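Local coordinates for protein ectonucleoside triphosphate diphosphohydrolase 4 (Homo sapiens, PDB 6WG5) that belongs to the GDA1/CD39 (nucleoside phosphatase) family, whose fold is related to that of actin, at residues His122-Thr132 / Asp159-Ile170. Numbering follows the deposited sequence.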
loop_
_atom_site.group_PDB
_atom_site.type_symbol
_atom_site.label_atom_id
_atom_site.label_comp_id
_atom_site.label_asym_id
_atom_site.label_seq_id
_atom_site.Cartn_x
_atom_site.Cartn_y
_atom_site.Cartn_z
ATOM N N HIS A 122 9.267 22.405 19.293
ATOM C CA HIS A 122 9.220 21.035 19.798
ATOM C C HIS A 122 8.014 20.825 20.705
ATOM O O HIS A 122 7.300 19.823 20.587
ATOM C CB HIS A 122 10.514 20.706 20.546
ATOM C CG HIS A 122 11.719 20.621 19.663
ATOM N ND1 HIS A 122 12.930 20.130 20.103
ATOM C CD2 HIS A 122 11.901 20.960 18.364
ATOM C CE1 HIS A 122 13.805 20.172 19.114
ATOM N NE2 HIS A 122 13.206 20.673 18.049
ATOM N N LYS A 123 7.774 21.763 21.624
ATOM C CA LYS A 123 6.672 21.608 22.569
ATOM C C LYS A 123 5.331 21.484 21.857
ATOM O O LYS A 123 4.413 20.840 22.377
ATOM C CB LYS A 123 6.650 22.786 23.546
ATOM C CG LYS A 123 6.464 24.148 22.887
ATOM C CD LYS A 123 6.371 25.262 23.926
ATOM C CE LYS A 123 7.742 25.685 24.433
ATOM N NZ LYS A 123 8.248 26.903 23.738
ATOM N N GLU A 124 5.201 22.081 20.674
ATOM C CA GLU A 124 3.958 22.060 19.915
ATOM C C GLU A 124 3.980 21.055 18.770
ATOM O O GLU A 124 3.033 21.016 17.978
ATOM C CB GLU A 124 3.659 23.458 19.370
ATOM C CG GLU A 124 3.071 24.402 20.400
ATOM C CD GLU A 124 2.981 25.827 19.894
ATOM O OE1 GLU A 124 3.318 26.062 18.715
ATOM O OE2 GLU A 124 2.572 26.712 20.678
ATOM N N THR A 125 5.029 20.241 18.667
ATOM C CA THR A 125 5.168 19.299 17.566
ATOM C C THR A 125 4.815 17.899 18.041
ATOM O O THR A 125 5.482 17.386 18.953
ATOM C CB THR A 125 6.594 19.326 17.024
ATOM O OG1 THR A 125 6.866 20.619 16.469
ATOM C CG2 THR A 125 6.794 18.261 15.949
ATOM N N PRO A 126 3.805 17.244 17.475
ATOM C CA PRO A 126 3.494 15.875 17.894
ATOM C C PRO A 126 4.449 14.855 17.297
ATOM O O PRO A 126 4.962 15.014 16.188
ATOM C CB PRO A 126 2.068 15.664 17.369
ATOM C CG PRO A 126 1.987 16.543 16.175
ATOM C CD PRO A 126 2.820 17.754 16.503
ATOM N N LEU A 127 4.680 13.792 18.064
ATOM C CA LEU A 127 5.475 12.652 17.628
ATOM C C LEU A 127 4.594 11.412 17.646
ATOM O O LEU A 127 3.967 11.109 18.665
ATOM C CB LEU A 127 6.697 12.454 18.532
ATOM C CG LEU A 127 7.476 11.142 18.387
ATOM C CD1 LEU A 127 8.146 11.039 17.026
ATOM C CD2 LEU A 127 8.500 11.017 19.503
ATOM N N TYR A 128 4.544 10.705 16.520
ATOM C CA TYR A 128 3.782 9.470 16.399
ATOM C C TYR A 128 4.721 8.342 15.998
ATOM O O TYR A 128 5.464 8.464 15.019
ATOM C CB TYR A 128 2.653 9.612 15.374
ATOM C CG TYR A 128 1.639 10.676 15.729
ATOM C CD1 TYR A 128 0.688 10.452 16.716
ATOM C CD2 TYR A 128 1.629 11.903 15.077
ATOM C CE1 TYR A 128 -0.242 11.420 17.049
ATOM C CE2 TYR A 128 0.703 12.878 15.402
ATOM C CZ TYR A 128 -0.232 12.631 16.389
ATOM O OH TYR A 128 -1.160 13.594 16.722
ATOM N N ILE A 129 4.694 7.254 16.763
ATOM C CA ILE A 129 5.491 6.064 16.485
ATOM C C ILE A 129 4.513 4.929 16.218
ATOM O O ILE A 129 3.841 4.449 17.139
ATOM C CB ILE A 129 6.442 5.722 17.640
ATOM C CG1 ILE A 129 7.415 6.882 17.874
ATOM C CG2 ILE A 129 7.201 4.429 17.339
ATOM C CD1 ILE A 129 8.346 6.689 19.055
ATOM N N LEU A 130 4.436 4.499 14.961
ATOM C CA LEU A 130 3.463 3.507 14.522
ATOM C C LEU A 130 4.207 2.302 13.964
ATOM O O LEU A 130 4.972 2.432 13.002
ATOM C CB LEU A 130 2.523 4.107 13.475
ATOM C CG LEU A 130 1.927 5.462 13.867
ATOM C CD1 LEU A 130 1.120 6.043 12.719
ATOM C CD2 LEU A 130 1.070 5.338 15.120
ATOM N N CYS A 131 3.980 1.138 14.565
ATOM C CA CYS A 131 4.684 -0.088 14.216
ATOM C C CYS A 131 3.769 -1.003 13.416
ATOM O O CYS A 131 2.562 -1.061 13.668
ATOM C CB CYS A 131 5.174 -0.808 15.474
ATOM S SG CYS A 131 5.831 0.301 16.743
ATOM N N THR A 132 4.352 -1.728 12.461
ATOM C CA THR A 132 3.568 -2.547 11.544
ATOM C C THR A 132 3.769 -4.038 11.804
ATOM O O THR A 132 3.458 -4.526 12.896
ATOM C CB THR A 132 3.918 -2.193 10.095
ATOM O OG1 THR A 132 5.334 -2.290 9.902
ATOM C CG2 THR A 132 3.454 -0.782 9.765
ATOM N N ASP A 159 10.994 17.172 23.982
ATOM C CA ASP A 159 9.871 18.031 24.339
ATOM C C ASP A 159 8.671 17.854 23.416
ATOM O O ASP A 159 7.715 18.631 23.506
ATOM C CB ASP A 159 10.312 19.498 24.336
ATOM C CG ASP A 159 11.282 19.820 25.458
ATOM O OD1 ASP A 159 11.191 19.183 26.530
ATOM O OD2 ASP A 159 12.134 20.713 25.268
ATOM N N PHE A 160 8.692 16.855 22.538
ATOM C CA PHE A 160 7.579 16.635 21.627
ATOM C C PHE A 160 6.329 16.206 22.388
ATOM O O PHE A 160 6.403 15.588 23.455
ATOM C CB PHE A 160 7.944 15.567 20.596
ATOM C CG PHE A 160 9.187 15.876 19.812
ATOM C CD1 PHE A 160 9.385 17.134 19.267
ATOM C CD2 PHE A 160 10.161 14.910 19.627
ATOM C CE1 PHE A 160 10.529 17.420 18.546
ATOM C CE2 PHE A 160 11.308 15.190 18.907
ATOM C CZ PHE A 160 11.492 16.447 18.367
ATOM N N LEU A 161 5.167 16.543 21.831
ATOM C CA LEU A 161 3.900 16.057 22.370
ATOM C C LEU A 161 3.837 14.548 22.181
ATOM O O LEU A 161 3.677 14.063 21.056
ATOM C CB LEU A 161 2.719 16.736 21.682
ATOM C CG LEU A 161 2.577 18.251 21.814
ATOM C CD1 LEU A 161 1.410 18.730 20.965
ATOM C CD2 LEU A 161 2.385 18.665 23.264
ATOM N N PHE A 162 3.961 13.802 23.275
ATOM C CA PHE A 162 4.025 12.347 23.212
ATOM C C PHE A 162 3.243 11.777 24.386
ATOM O O PHE A 162 3.595 12.020 25.544
ATOM C CB PHE A 162 5.480 11.867 23.236
ATOM C CG PHE A 162 5.666 10.461 22.746
ATOM C CD1 PHE A 162 6.181 9.484 23.581
ATOM C CD2 PHE A 162 5.326 10.116 21.449
ATOM C CE1 PHE A 162 6.355 8.191 23.131
ATOM C CE2 PHE A 162 5.496 8.824 20.994
ATOM C CZ PHE A 162 6.012 7.860 21.836
ATOM N N SER A 163 2.186 11.026 24.083
ATOM C CA SER A 163 1.306 10.449 25.089
ATOM C C SER A 163 1.076 8.976 24.769
ATOM O O SER A 163 1.624 8.431 23.806
ATOM C CB SER A 163 -0.027 11.205 25.153
ATOM O OG SER A 163 0.180 12.575 25.451
ATOM N N ASP A 164 0.247 8.331 25.594
ATOM C CA ASP A 164 -0.043 6.912 25.412
ATOM C C ASP A 164 -0.551 6.627 24.003
ATOM O O ASP A 164 -0.111 5.675 23.350
ATOM C CB ASP A 164 -1.066 6.457 26.455
ATOM C CG ASP A 164 -1.576 5.051 26.199
ATOM O OD1 ASP A 164 -0.775 4.192 25.773
ATOM O OD2 ASP A 164 -2.781 4.807 26.421
ATOM N N SER A 165 -1.483 7.449 23.518
ATOM C CA SER A 165 -2.071 7.223 22.203
ATOM C C SER A 165 -1.080 7.454 21.069
ATOM O O SER A 165 -1.331 7.004 19.946
ATOM C CB SER A 165 -3.287 8.130 22.011
ATOM O OG SER A 165 -2.979 9.475 22.332
ATOM N N HIS A 166 0.036 8.136 21.332
ATOM C CA HIS A 166 0.984 8.469 20.275
ATOM C C HIS A 166 1.878 7.297 19.892
ATOM O O HIS A 166 2.435 7.297 18.789
ATOM C CB HIS A 166 1.845 9.658 20.705
ATOM C CG HIS A 166 1.088 10.948 20.801
ATOM N ND1 HIS A 166 1.459 12.083 20.113
ATOM C CD2 HIS A 166 -0.023 11.280 21.501
ATOM C CE1 HIS A 166 0.612 13.058 20.387
ATOM N NE2 HIS A 166 -0.298 12.597 21.226
ATOM N N ALA A 167 2.033 6.309 20.768
ATOM C CA ALA A 167 2.793 5.098 20.478
ATOM C C ALA A 167 1.813 3.938 20.378
ATOM O O ALA A 167 1.068 3.669 21.326
ATOM C CB ALA A 167 3.842 4.833 21.557
ATOM N N GLU A 168 1.815 3.254 19.237
ATOM C CA GLU A 168 0.776 2.277 18.956
ATOM C C GLU A 168 1.260 1.304 17.890
ATOM O O GLU A 168 2.056 1.660 17.017
ATOM C CB GLU A 168 -0.511 2.978 18.501
ATOM C CG GLU A 168 -1.608 2.058 17.984
ATOM C CD GLU A 168 -2.774 2.827 17.396
ATOM O OE1 GLU A 168 -3.837 2.213 17.158
ATOM O OE2 GLU A 168 -2.624 4.047 17.166
ATOM N N VAL A 169 0.767 0.073 17.979
ATOM C CA VAL A 169 0.941 -0.933 16.937
ATOM C C VAL A 169 -0.322 -0.912 16.089
ATOM O O VAL A 169 -1.389 -1.346 16.537
ATOM C CB VAL A 169 1.190 -2.327 17.528
ATOM C CG1 VAL A 169 1.332 -3.363 16.417
ATOM C CG2 VAL A 169 2.425 -2.316 18.415
ATOM N N ILE A 170 -0.209 -0.411 14.862
ATOM C CA ILE A 170 -1.368 -0.284 13.986
ATOM C C ILE A 170 -1.612 -1.605 13.271
ATOM O O ILE A 170 -0.685 -2.377 13.004
ATOM C CB ILE A 170 -1.173 0.874 12.986
ATOM C CG1 ILE A 170 0.014 0.598 12.055
ATOM C CG2 ILE A 170 -0.972 2.188 13.738
ATOM C CD1 ILE A 170 0.128 1.579 10.902
#
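A right-handed parallel beta-alpha-beta crossover pairs strand 127-131 with 167-169: I129 N bonds to H166 O (3.0 Å), E168 N returns to I129 O, C131 N bonds to E168 O, and I170 N to C131 O. Before the short 3-10 turn 164-166, a single bridge joins P126 and L161, with L161 N on T125 O and L127 N on L161 O. Between the two backbone pairings the H166 side chain is the donor to L127 O, ND1 to O 3.1 Å. The carbonyl oxygen lies in the imidazole plane, but the nitrogen sits 41° out of the carbonyl plane. Y128 CE1 lies over the rim of one imidazole face, 3.6 Å from H166 ND1; the rings are near parallel (8°) but slid apart, barely overlapping. In this actin-like fold strand 127-131 runs between strands 40-48 and 167-169, and helix 140-157 of the crossover covers the face bearing I129. There F162, CG anti to its backbone N (chi1 -162°), brings CD2 to 3.8 Å from L127 CD2 and CZ to I129 CD1. Y128 and L130 meet helix 479-487 on the other face. Farther out, the F160 edge tilts toward the H122 face, while H122 NE2 is hydrogen-bonded to V117 O.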